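Local atomic coordinates of oxidoreductase (PDB entry 3Q2K), a protein that probably uses NAD to oxidise the sugar of UDP-N-acetylglucosaminuronic acid on the route to 2,3-diacetamido-2,3-dideoxy-D-mannuronic acid. Residues V36-I41 with I61-P66; L96-P101 with V119-P124; G279-G284 with D292-A297. All coordinates share one frame; numbering follows the deposited sequence.

Contact 1. Residues V36-I41 with I61-P66; sequences VGCGRI and ICDTNP. With NAI (1,4-dihydronicotinamide adenine dinucleotide), chain U.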
loop_
_atom_site.group_PDB
_atom_site.type_symbol
_atom_site.label_atom_id
_atom_site.label_comp_id
_atom_site.label_asym_id
_atom_site.label_seq_id
_atom_site.Cartn_x
_atom_site.Cartn_y
_atom_site.Cartn_z
ATOM N N VAL C 36 -30.249 14.553 31.715
ATOM C CA VAL C 36 -30.861 14.281 30.413
ATOM C C VAL C 36 -30.705 12.793 30.100
ATOM O O VAL C 36 -29.595 12.299 29.889
ATOM C CB VAL C 36 -30.147 15.091 29.323
ATOM C CG1 VAL C 36 -30.817 14.918 27.962
ATOM C CG2 VAL C 36 -30.062 16.549 29.754
ATOM N N GLY C 37 -31.829 12.083 30.073
ATOM C CA GLY C 37 -31.860 10.632 29.928
ATOM C C GLY C 37 -32.119 9.912 31.240
ATOM O O GLY C 37 -31.264 9.900 32.129
ATOM N N CYS C 38 -33.289 9.294 31.369
ATOM C CA CYS C 38 -33.642 8.645 32.629
ATOM C C CYS C 38 -33.708 7.138 32.472
ATOM O O CYS C 38 -34.703 6.510 32.827
ATOM C CB CYS C 38 -34.991 9.138 33.152
ATOM S SG CYS C 38 -34.976 10.935 33.324
ATOM N N GLY C 39 -32.649 6.569 31.910
ATOM C CA GLY C 39 -32.653 5.146 31.610
ATOM C C GLY C 39 -31.845 4.508 32.719
ATOM O O GLY C 39 -31.767 5.046 33.820
ATOM N N ARG C 40 -31.177 3.418 32.360
ATOM C CA ARG C 40 -30.426 2.562 33.263
ATOM C C ARG C 40 -29.329 3.166 34.135
ATOM O O ARG C 40 -29.268 2.778 35.297
ATOM C CB ARG C 40 -29.911 1.359 32.473
ATOM C CG ARG C 40 -29.265 0.328 33.372
ATOM C CD ARG C 40 -29.312 -1.046 32.724
ATOM N NE ARG C 40 -28.873 -2.009 33.730
ATOM C CZ ARG C 40 -27.612 -2.133 34.135
ATOM N NH1 ARG C 40 -26.660 -1.397 33.571
ATOM N NH2 ARG C 40 -27.289 -3.012 35.072
ATOM N N ILE C 41 -28.472 4.068 33.656
ATOM C CA ILE C 41 -27.403 4.588 34.533
ATOM C C ILE C 41 -27.864 5.830 35.296
ATOM O O ILE C 41 -27.130 6.359 36.132
ATOM C CB ILE C 41 -26.090 4.940 33.776
ATOM C CG1 ILE C 41 -24.886 5.177 34.694
ATOM C CG2 ILE C 41 -26.247 6.168 32.893
ATOM C CD1 ILE C 41 -24.497 3.931 35.480
ATOM N N ILE C 61 -35.096 17.117 35.065
ATOM C CA ILE C 61 -34.882 15.814 34.444
ATOM C C ILE C 61 -35.603 15.864 33.103
ATOM O O ILE C 61 -36.607 16.551 32.916
ATOM C CB ILE C 61 -35.399 14.669 35.338
ATOM C CG1 ILE C 61 -36.866 14.929 35.683
ATOM C CG2 ILE C 61 -34.601 14.563 36.633
ATOM C CD1 ILE C 61 -37.506 13.790 36.436
ATOM N N CYS C 62 -35.049 15.146 32.136
ATOM C CA CYS C 62 -35.560 15.275 30.776
ATOM C C CYS C 62 -35.456 13.858 30.238
ATOM O O CYS C 62 -34.421 13.230 30.457
ATOM C CB CYS C 62 -34.685 16.215 29.935
ATOM S SG CYS C 62 -35.111 16.179 28.172
ATOM N N ASP C 63 -36.539 13.375 29.635
ATOM C CA ASP C 63 -36.576 12.131 28.871
ATOM C C ASP C 63 -37.611 12.164 27.747
ATOM O O ASP C 63 -38.594 12.898 27.808
ATOM C CB ASP C 63 -36.756 10.899 29.759
ATOM C CG ASP C 63 -36.312 9.635 29.047
ATOM O OD1 ASP C 63 -36.839 9.368 27.947
ATOM O OD2 ASP C 63 -35.409 8.937 29.556
ATOM N N THR C 64 -37.351 11.418 26.678
ATOM C CA THR C 64 -38.146 11.459 25.447
ATOM C C THR C 64 -39.255 10.415 25.568
ATOM O O THR C 64 -40.208 10.350 24.790
ATOM C CB THR C 64 -37.250 11.193 24.207
ATOM O OG1 THR C 64 -36.385 12.321 24.031
ATOM C CG2 THR C 64 -38.042 11.042 22.911
ATOM N N ASN C 65 -39.101 9.620 26.621
ATOM C CA ASN C 65 -39.965 8.502 26.939
ATOM C C ASN C 65 -40.880 8.858 28.115
ATOM O O ASN C 65 -40.456 8.958 29.269
ATOM C CB ASN C 65 -39.027 7.340 27.253
ATOM C CG ASN C 65 -39.792 6.102 27.653
ATOM O OD1 ASN C 65 -40.324 6.006 28.760
ATOM N ND2 ASN C 65 -39.887 5.164 26.721
ATOM N N PRO C 66 -42.162 9.101 27.812
ATOM C CA PRO C 66 -43.158 9.514 28.795
ATOM C C PRO C 66 -42.994 8.772 30.120
ATOM O O PRO C 66 -42.828 9.388 31.175
ATOM C CB PRO C 66 -44.469 9.133 28.104
ATOM C CG PRO C 66 -44.182 9.350 26.647
ATOM C CD PRO C 66 -42.731 8.986 26.457
HETATM P PA NAI U . -30.481 3.646 28.377
HETATM O O1A NAI U . -31.276 3.115 27.250
HETATM O O2A NAI U . -30.895 2.805 29.689
HETATM O O5B NAI U . -30.948 5.078 28.951
HETATM C C5B NAI U . -31.484 5.812 27.856
HETATM C C4B NAI U . -32.371 6.992 28.234
HETATM O O4B NAI U . -32.125 8.090 27.345
HETATM C C3B NAI U . -33.745 6.362 27.936
HETATM O O3B NAI U . -34.588 6.617 29.063
HETATM C C2B NAI U . -34.089 7.074 26.599
HETATM O O2B NAI U . -35.490 7.302 26.431
HETATM C C1B NAI U . -33.444 8.445 26.904
HETATM N N9A NAI U . -33.380 9.195 25.661
HETATM C C8A NAI U . -33.269 8.716 24.393
HETATM N N7A NAI U . -33.226 9.740 23.586
HETATM C C5A NAI U . -33.317 10.915 24.250
HETATM C C6A NAI U . -33.316 12.284 23.916
HETATM N N6A NAI U . -33.187 12.720 22.610
HETATM N N1A NAI U . -33.402 13.155 24.916
HETATM C C2A NAI U . -33.472 12.776 26.181
HETATM N N3A NAI U . -33.479 11.508 26.534
HETATM C C4A NAI U . -33.385 10.562 25.609
HETATM O O3 NAI U . -28.941 3.213 28.266
HETATM P PN NAI U . -27.957 3.748 29.417
HETATM O O1N NAI U . -27.293 2.434 29.865
HETATM O O2N NAI U . -28.480 4.391 30.718
HETATM O O5D NAI U . -26.812 4.579 28.632
HETATM C C5D NAI U . -26.255 5.507 29.553
HETATM C C4D NAI U . -25.260 6.433 28.844
HETATM O O4D NAI U . -24.253 6.446 29.877
HETATM C C3D NAI U . -24.597 5.792 27.608
HETATM O O3D NAI U . -23.602 6.615 27.009
HETATM C C2D NAI U . -23.812 4.661 28.302
HETATM O O2D NAI U . -22.649 4.420 27.516
HETATM C C1D NAI U . -23.284 5.440 29.530
HETATM N N1N NAI U . -23.094 4.601 30.711
HETATM C C2N NAI U . -22.019 4.824 31.436
HETATM C C3N NAI U . -21.816 4.044 32.567
HETATM C C7N NAI U . -20.611 4.265 33.385
HETATM O O7N NAI U . -20.206 3.372 34.101
HETATM N N7N NAI U . -19.977 5.451 33.280
HETATM C C4N NAI U . -22.730 3.042 32.890
HETATM C C5N NAI U . -23.822 2.860 32.063
HETATM C C6N NAI U . -23.996 3.677 30.963
#
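In the glycine-rich turn of the Rossmann fold, Gly37 to Gly39 meets Asp63 just past the end of the next strand, at the adenine ribose of NADH. Val36 and Cys62 form the last parallel bridge, and Gly37 N bonds Cys62 O (2.9 Å). Asp63 then carries the site. At chi1 -160° its side chain extends away from its own N, which brings the carboxylate to Cys38 N and the adenine ribose, and each oxygen takes one backbone and one ribose donor. OD2 accepts from Cys38 N (2.8 Å) and from the cofactor's O3B; OD1 accepts from O2B (2.9 Å) and from Asn65 N, closing an Asx turn. An acidic residue gripping both ribose hydroxyls here is characteristic of NAD-dependent Rossmann enzymes. Beside it, Cys38 SG lies 3.7 Å from Cys62 O. Farther along the turn, Arg40 N reaches phosphate oxygen O2A at 2.8 Å and Ile41 N reaches O2N at 3.0 Å, while Ile41 CD1 packs on the nicotinamide ring, 3.3 Å from C4N. Strand 95-98 flanks Val36 through backbone bonds, helix 66-76 packs against Ile61 and Cys38, and helix 84-90 packs on Val36 and Cys62.

Contact 2. Residues L96-P101 with V119-P124; sequences LVLATP and VVSEKP. With NAI (1,4-dihydronicotinamide adenine dinucleotide), chain U.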
loop_
_atom_site.group_PDB
_atom_site.type_symbol
_atom_site.label_atom_id
_atom_site.label_comp_id
_atom_site.label_asym_id
_atom_site.label_seq_id
_atom_site.Cartn_x
_atom_site.Cartn_y
_atom_site.Cartn_z
ATOM N N LEU C 96 -25.715 20.421 32.679
ATOM C CA LEU C 96 -26.524 19.280 32.282
ATOM C C LEU C 96 -25.747 17.976 32.164
ATOM O O LEU C 96 -24.658 17.902 31.591
ATOM C CB LEU C 96 -27.242 19.634 30.984
ATOM C CG LEU C 96 -28.288 20.625 31.490
ATOM C CD1 LEU C 96 -28.601 21.640 30.413
ATOM C CD2 LEU C 96 -29.514 19.800 31.830
ATOM N N VAL C 97 -26.334 16.929 32.730
ATOM C CA VAL C 97 -25.691 15.625 32.711
ATOM C C VAL C 97 -26.259 14.821 31.550
ATOM O O VAL C 97 -27.479 14.716 31.406
ATOM C CB VAL C 97 -25.931 14.857 34.017
ATOM C CG1 VAL C 97 -25.454 13.431 33.806
ATOM C CG2 VAL C 97 -25.188 15.518 35.172
ATOM N N LEU C 98 -25.379 14.273 30.717
ATOM C CA LEU C 98 -25.846 13.610 29.499
ATOM C C LEU C 98 -25.756 12.091 29.649
ATOM O O LEU C 98 -24.673 11.504 29.741
ATOM C CB LEU C 98 -25.152 14.163 28.250
ATOM C CG LEU C 98 -25.085 15.683 28.068
ATOM C CD1 LEU C 98 -24.210 16.120 26.879
ATOM C CD2 LEU C 98 -26.500 16.201 27.891
ATOM N N ALA C 99 -26.932 11.477 29.752
ATOM C CA ALA C 99 -27.051 10.092 30.205
ATOM C C ALA C 99 -27.818 9.361 29.120
ATOM O O ALA C 99 -28.478 8.357 29.366
ATOM C CB ALA C 99 -27.770 10.002 31.528
ATOM N N THR C 100 -27.756 9.935 27.923
ATOM C CA THR C 100 -28.449 9.391 26.767
ATOM C C THR C 100 -27.581 8.390 25.995
ATOM O O THR C 100 -26.424 8.152 26.350
ATOM C CB THR C 100 -28.841 10.558 25.847
ATOM O OG1 THR C 100 -27.726 11.459 25.749
ATOM C CG2 THR C 100 -30.056 11.276 26.438
ATOM N N PRO C 101 -28.171 7.782 24.955
ATOM C CA PRO C 101 -27.397 6.962 24.038
ATOM C C PRO C 101 -26.171 7.780 23.624
ATOM O O PRO C 101 -26.288 8.988 23.420
ATOM C CB PRO C 101 -28.385 6.716 22.897
ATOM C CG PRO C 101 -29.766 6.885 23.483
ATOM C CD PRO C 101 -29.560 7.973 24.500
ATOM N N VAL C 119 -21.479 21.060 30.807
ATOM C CA VAL C 119 -21.920 19.749 30.335
ATOM C C VAL C 119 -21.109 18.680 31.048
ATOM O O VAL C 119 -19.884 18.785 31.122
ATOM C CB VAL C 119 -21.606 19.532 28.849
ATOM C CG1 VAL C 119 -21.868 18.076 28.450
ATOM C CG2 VAL C 119 -22.334 20.563 28.003
ATOM N N VAL C 120 -21.814 17.711 31.621
ATOM C CA VAL C 120 -21.162 16.496 32.097
ATOM C C VAL C 120 -21.611 15.388 31.153
ATOM O O VAL C 120 -22.759 14.957 31.234
ATOM C CB VAL C 120 -21.498 16.139 33.557
ATOM C CG1 VAL C 120 -20.753 14.888 33.987
ATOM C CG2 VAL C 120 -21.127 17.277 34.494
ATOM N N SER C 121 -20.756 14.973 30.221
ATOM C CA SER C 121 -21.172 13.933 29.278
ATOM C C SER C 121 -20.799 12.545 29.780
ATOM O O SER C 121 -19.679 12.365 30.271
ATOM C CB SER C 121 -20.500 14.131 27.916
ATOM O OG SER C 121 -20.987 13.176 26.993
ATOM N N GLU C 122 -21.711 11.582 29.678
ATOM C CA GLU C 122 -21.322 10.204 29.981
ATOM C C GLU C 122 -20.327 9.661 28.964
ATOM O O GLU C 122 -20.229 10.200 27.856
ATOM C CB GLU C 122 -22.524 9.257 30.007
ATOM C CG GLU C 122 -23.040 9.034 31.408
ATOM C CD GLU C 122 -22.081 8.194 32.234
ATOM O OE1 GLU C 122 -22.342 7.950 33.433
ATOM O OE2 GLU C 122 -21.053 7.766 31.670
ATOM N N LYS C 123 -19.594 8.616 29.333
ATOM C CA LYS C 123 -18.684 7.988 28.378
ATOM C C LYS C 123 -19.483 7.186 27.356
ATOM O O LYS C 123 -20.608 6.777 27.630
ATOM C CB LYS C 123 -17.558 7.193 29.052
ATOM C CG LYS C 123 -17.978 6.084 30.010
ATOM C CD LYS C 123 -19.117 5.251 29.438
ATOM C CE LYS C 123 -18.719 3.931 28.786
ATOM N NZ LYS C 123 -19.972 3.163 28.493
ATOM N N PRO C 124 -18.951 7.057 26.133
ATOM C CA PRO C 124 -17.822 7.907 25.788
ATOM C C PRO C 124 -18.434 9.202 25.258
ATOM O O PRO C 124 -19.649 9.261 25.045
ATOM C CB PRO C 124 -17.190 7.128 24.636
ATOM C CG PRO C 124 -18.404 6.624 23.903
ATOM C CD PRO C 124 -19.385 6.225 24.996
HETATM P PA NAI U . -30.481 3.646 28.377
HETATM O O1A NAI U . -31.276 3.115 27.250
HETATM O O2A NAI U . -30.895 2.805 29.689
HETATM O O5B NAI U . -30.948 5.078 28.951
HETATM C C5B NAI U . -31.484 5.812 27.856
HETATM C C4B NAI U . -32.371 6.992 28.234
HETATM O O4B NAI U . -32.125 8.090 27.345
HETATM C C3B NAI U . -33.745 6.362 27.936
HETATM O O3B NAI U . -34.588 6.617 29.063
HETATM C C2B NAI U . -34.089 7.074 26.599
HETATM O O2B NAI U . -35.490 7.302 26.431
HETATM C C1B NAI U . -33.444 8.445 26.904
HETATM N N9A NAI U . -33.380 9.195 25.661
HETATM C C8A NAI U . -33.269 8.716 24.393
HETATM N N7A NAI U . -33.226 9.740 23.586
HETATM C C5A NAI U . -33.317 10.915 24.250
HETATM C C6A NAI U . -33.316 12.284 23.916
HETATM N N6A NAI U . -33.187 12.720 22.610
HETATM N N1A NAI U . -33.402 13.155 24.916
HETATM C C2A NAI U . -33.472 12.776 26.181
HETATM N N3A NAI U . -33.479 11.508 26.534
HETATM C C4A NAI U . -33.385 10.562 25.609
HETATM O O3 NAI U . -28.941 3.213 28.266
HETATM P PN NAI U . -27.957 3.748 29.417
HETATM O O1N NAI U . -27.293 2.434 29.865
HETATM O O2N NAI U . -28.480 4.391 30.718
HETATM O O5D NAI U . -26.812 4.579 28.632
HETATM C C5D NAI U . -26.255 5.507 29.553
HETATM C C4D NAI U . -25.260 6.433 28.844
HETATM O O4D NAI U . -24.253 6.446 29.877
HETATM C C3D NAI U . -24.597 5.792 27.608
HETATM O O3D NAI U . -23.602 6.615 27.009
HETATM C C2D NAI U . -23.812 4.661 28.302
HETATM O O2D NAI U . -22.649 4.420 27.516
HETATM C C1D NAI U . -23.284 5.440 29.530
HETATM N N1N NAI U . -23.094 4.601 30.711
HETATM C C2N NAI U . -22.019 4.824 31.436
HETATM C C3N NAI U . -21.816 4.044 32.567
HETATM C C7N NAI U . -20.611 4.265 33.385
HETATM O O7N NAI U . -20.206 3.372 34.101
HETATM N N7N NAI U . -19.977 5.451 33.280
HETATM C C4N NAI U . -22.730 3.042 32.890
HETATM C C5N NAI U . -23.822 2.860 32.063
HETATM C C6N NAI U . -23.996 3.677 30.963
#
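Leu96-Leu98 and Val119-Ser121 run as neighbouring parallel strands, their axes 4.7 Å apart and inclined by 16°, joined by a backbone ladder from Val120 N to Leu96 O, Leu98 N to Val120 O and Glu122 N to Leu98 O. On the face carrying Leu98 and Val119, the two side chains cross at a slant, and Leu98 CD1 is pressed to within 3.4 Å of Val119 CG1, tighter than ordinary van der Waals contact. Val97 and Val120 occupy the other face, lying alongside each other with Val97 CG2 4.1 Å from Val120 CB; helix 321-333 packs over both. Helix 105-114 connects the strands and packs on Leu96 and Val119, which makes the whole a beta-alpha-beta crossover of the Rossmann fold. Where the second strand ends, Glu122-Lys123-Pro124 forms the Glu-Lys-Pro signature of the Gfo/Idh/MocA family, with a cis peptide before the proline. Glu122 CB sits 3.1 Å from Leu98 O, and the bend at chi2 (-71°) turns its carboxylate to the nicotinamide. There OE2 takes the amide N7N at 3.0 Å in an almost straight bond as well as the backbone N of Lys123, while OE1 is held by His45 and His321. Lys123 grips the nicotinamide ribose with both its carbonyl and its amine: O accepts from both hydroxyls, and NZ donates to O2D at 3.1 Å while also bonding the sugar of the UDP substrate. At the adenine end of the cofactor, Thr100 CG2 touches N3A at 3.4 Å.

Contact 3. Residues G279-G284 with D292-A297; sequences GTVRVG and DEWKFA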
loop_
_atom_site.group_PDB
_atom_site.type_symbol
_atom_site.label_atom_id
_atom_site.label_comp_id
_atom_site.label_asym_id
_atom_site.label_seq_id
_atom_site.Cartn_x
_atom_site.Cartn_y
_atom_site.Cartn_z
ATOM N N GLY C 279 9.919 -2.319 37.921
ATOM C CA GLY C 279 8.586 -2.337 38.515
ATOM C C GLY C 279 7.778 -3.380 37.762
ATOM O O GLY C 279 7.911 -3.599 36.562
ATOM N N THR C 280 6.910 -4.084 38.474
ATOM C CA THR C 280 5.973 -4.995 37.845
ATOM C C THR C 280 4.644 -4.817 38.570
ATOM O O THR C 280 4.563 -4.848 39.794
ATOM C CB THR C 280 6.492 -6.414 38.069
ATOM O OG1 THR C 280 7.459 -6.697 37.049
ATOM C CG2 THR C 280 5.312 -7.379 38.084
ATOM N N VAL C 281 3.570 -4.539 37.845
ATOM C CA VAL C 281 2.291 -4.333 38.508
ATOM C C VAL C 281 1.192 -5.026 37.710
ATOM O O VAL C 281 1.178 -4.990 36.478
ATOM C CB VAL C 281 1.956 -2.845 38.757
ATOM C CG1 VAL C 281 0.480 -2.618 39.021
ATOM C CG2 VAL C 281 2.720 -2.393 39.996
ATOM N N ARG C 282 0.285 -5.660 38.443
ATOM C CA ARG C 282 -0.886 -6.272 37.834
ATOM C C ARG C 282 -2.112 -5.934 38.673
ATOM O O ARG C 282 -2.131 -6.031 39.900
ATOM C CB ARG C 282 -0.677 -7.776 37.655
ATOM C CG ARG C 282 -1.949 -8.534 37.316
ATOM C CD ARG C 282 -1.572 -9.838 36.643
ATOM N NE ARG C 282 -2.745 -10.389 35.978
ATOM C CZ ARG C 282 -2.656 -11.075 34.844
ATOM N NH1 ARG C 282 -3.750 -11.558 34.266
ATOM N NH2 ARG C 282 -1.454 -11.237 34.302
ATOM N N VAL C 283 -3.131 -5.450 37.976
ATOM C CA VAL C 283 -4.371 -5.050 38.612
ATOM C C VAL C 283 -5.404 -5.953 37.952
ATOM O O VAL C 283 -5.764 -5.761 36.788
ATOM C CB VAL C 283 -4.732 -3.556 38.452
ATOM C CG1 VAL C 283 -5.805 -3.149 39.460
ATOM C CG2 VAL C 283 -3.557 -2.604 38.659
ATOM N N GLY C 284 -5.840 -6.947 38.719
ATOM C CA GLY C 284 -6.916 -7.838 38.301
ATOM C C GLY C 284 -8.275 -7.577 38.910
ATOM O O GLY C 284 -8.606 -6.449 39.284
ATOM N N ASP C 292 -2.993 -7.550 42.221
ATOM C CA ASP C 292 -2.428 -8.877 42.463
ATOM C C ASP C 292 -0.909 -8.971 42.545
ATOM O O ASP C 292 -0.381 -9.728 43.357
ATOM C CB ASP C 292 -2.897 -9.903 41.427
ATOM C CG ASP C 292 -4.367 -10.208 41.559
ATOM O OD1 ASP C 292 -4.865 -10.345 42.697
ATOM O OD2 ASP C 292 -5.001 -10.273 40.488
ATOM N N GLU C 293 -0.200 -8.259 41.677
ATOM C CA GLU C 293 1.255 -8.365 41.690
ATOM C C GLU C 293 1.757 -6.936 41.848
ATOM O O GLU C 293 1.159 -5.949 41.416
ATOM C CB GLU C 293 1.802 -9.063 40.437
ATOM C CG GLU C 293 2.914 -10.079 40.704
ATOM C CD GLU C 293 2.434 -11.491 41.012
ATOM O OE1 GLU C 293 1.285 -11.841 40.657
ATOM O OE2 GLU C 293 3.218 -12.274 41.593
ATOM N N TRP C 294 2.848 -6.796 42.583
ATOM C CA TRP C 294 3.274 -5.436 42.865
ATOM C C TRP C 294 4.690 -5.574 43.411
ATOM O O TRP C 294 4.874 -5.944 44.568
ATOM C CB TRP C 294 2.266 -4.735 43.780
ATOM C CG TRP C 294 2.674 -3.375 44.297
ATOM C CD1 TRP C 294 3.661 -3.101 45.203
ATOM C CD2 TRP C 294 2.148 -2.103 43.897
ATOM N NE1 TRP C 294 3.769 -1.745 45.408
ATOM C CE2 TRP C 294 2.859 -1.111 44.602
ATOM C CE3 TRP C 294 1.164 -1.706 42.986
ATOM C CZ2 TRP C 294 2.596 0.251 44.449
ATOM C CZ3 TRP C 294 0.925 -0.357 42.817
ATOM C CH2 TRP C 294 1.629 0.611 43.551
ATOM N N LYS C 295 5.673 -5.363 42.539
ATOM C CA LYS C 295 7.085 -5.530 42.854
ATOM C C LYS C 295 7.891 -4.388 42.243
ATOM O O LYS C 295 7.728 -4.203 41.039
ATOM C CB LYS C 295 7.555 -6.823 42.189
ATOM C CG LYS C 295 6.660 -8.026 42.460
ATOM C CD LYS C 295 6.822 -9.061 41.354
ATOM C CE LYS C 295 6.465 -10.482 41.758
ATOM N NZ LYS C 295 7.240 -11.378 40.850
ATOM N N PHE C 296 8.729 -3.713 43.031
ATOM C CA PHE C 296 9.541 -2.544 42.684
ATOM C C PHE C 296 10.969 -2.606 43.220
ATOM O O PHE C 296 11.214 -3.203 44.266
ATOM C CB PHE C 296 8.898 -1.256 43.198
ATOM C CG PHE C 296 7.678 -0.874 42.418
ATOM C CD1 PHE C 296 7.791 -0.308 41.156
ATOM C CD2 PHE C 296 6.423 -1.095 42.959
ATOM C CE1 PHE C 296 6.646 -0.009 40.415
ATOM C CE2 PHE C 296 5.276 -0.812 42.232
ATOM C CZ PHE C 296 5.389 -0.250 40.962
ATOM N N ALA C 297 11.942 -2.023 42.526
ATOM C CA ALA C 297 13.329 -2.193 42.965
ATOM C C ALA C 297 13.565 -1.495 44.298
ATOM O O ALA C 297 14.492 -1.824 45.035
ATOM C CB ALA C 297 14.312 -1.653 41.945
#
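Val281, Trp294 and Phe296 pack tightly on one face of the antiparallel hairpin formed by strands 279-284 and 290-296. The chi1 of Val281, 161°, puts its CG2 branch against both aromatic residues, with Trp294 CE3 at 3.4 Å and Phe296 CZ at 3.6 Å. The two rings are turned against each other: Phe296 sets CE2 over one face of the indole, toward the rim, while Trp294 CD2 lies in the plane of the Phe296 ring, at its edge. Phe296 also brings CD1 to within 3.4 Å of Gly279 CA; with no side chain on Gly279, the ring can settle directly against the main chain. Helix 156-166 packs on Val281 and Phe296, and Trp294 NE1 is bonded to Asp303.

The other face is looser. Thr280 and Lys295 run side by side with CG2 of the threonine 4.0 Å from CD of the lysine, and Arg282 and Glu293 meet mainly through their CB atoms, 3.9 Å apart. The backbone pairing is regular at Thr280 and Lys295, which exchange two bonds, but becomes irregular toward the hairpin turn. Asp292 and Glu293 both face Arg282 in a classic beta bulge: Arg282 O accepts from Asp292 N at 2.9 Å and only weakly from Glu293 N, while Arg282 N approaches Glu293 O from above the carbonyl plane. At this exposed end Asp292 OD2 stays 5.0 Å from Arg282 NE; the salt bridge of Asp292 is with Arg290.

The charge of Arg282 is thus met not across the hairpin but by Glu269 of its own chain and Glu269 of the second subunit. Thr280 OG1 bonds Tyr264 O of that subunit, so Arg282 and Thr280 tie this face to the second subunit, while the aromatic face packs on helix 156-166.

Contacts 1 and 2 belong to one parallel sheet, with centres 11 Å apart, and are joined through Val36: its O lies 2.8 Å from Ala99 N and its N 2.8 Å from Val97 O, both probable hydrogen bonds. Together they line the groove occupied by NADH, contact 1 mainly at the adenosine and diphosphate, with Ile41 reaching the nicotinamide, and contact 2 chiefly at the nicotinamide portion. Contact 3 stands apart in the C-terminal domain, its centre about 42 Å from that of contact 1 and 34 Å from that of contact 2. Gly284 lies about 14 Å from the UDP-sugar, so contact 3 is outside the ligand pocket; it borders the second subunit.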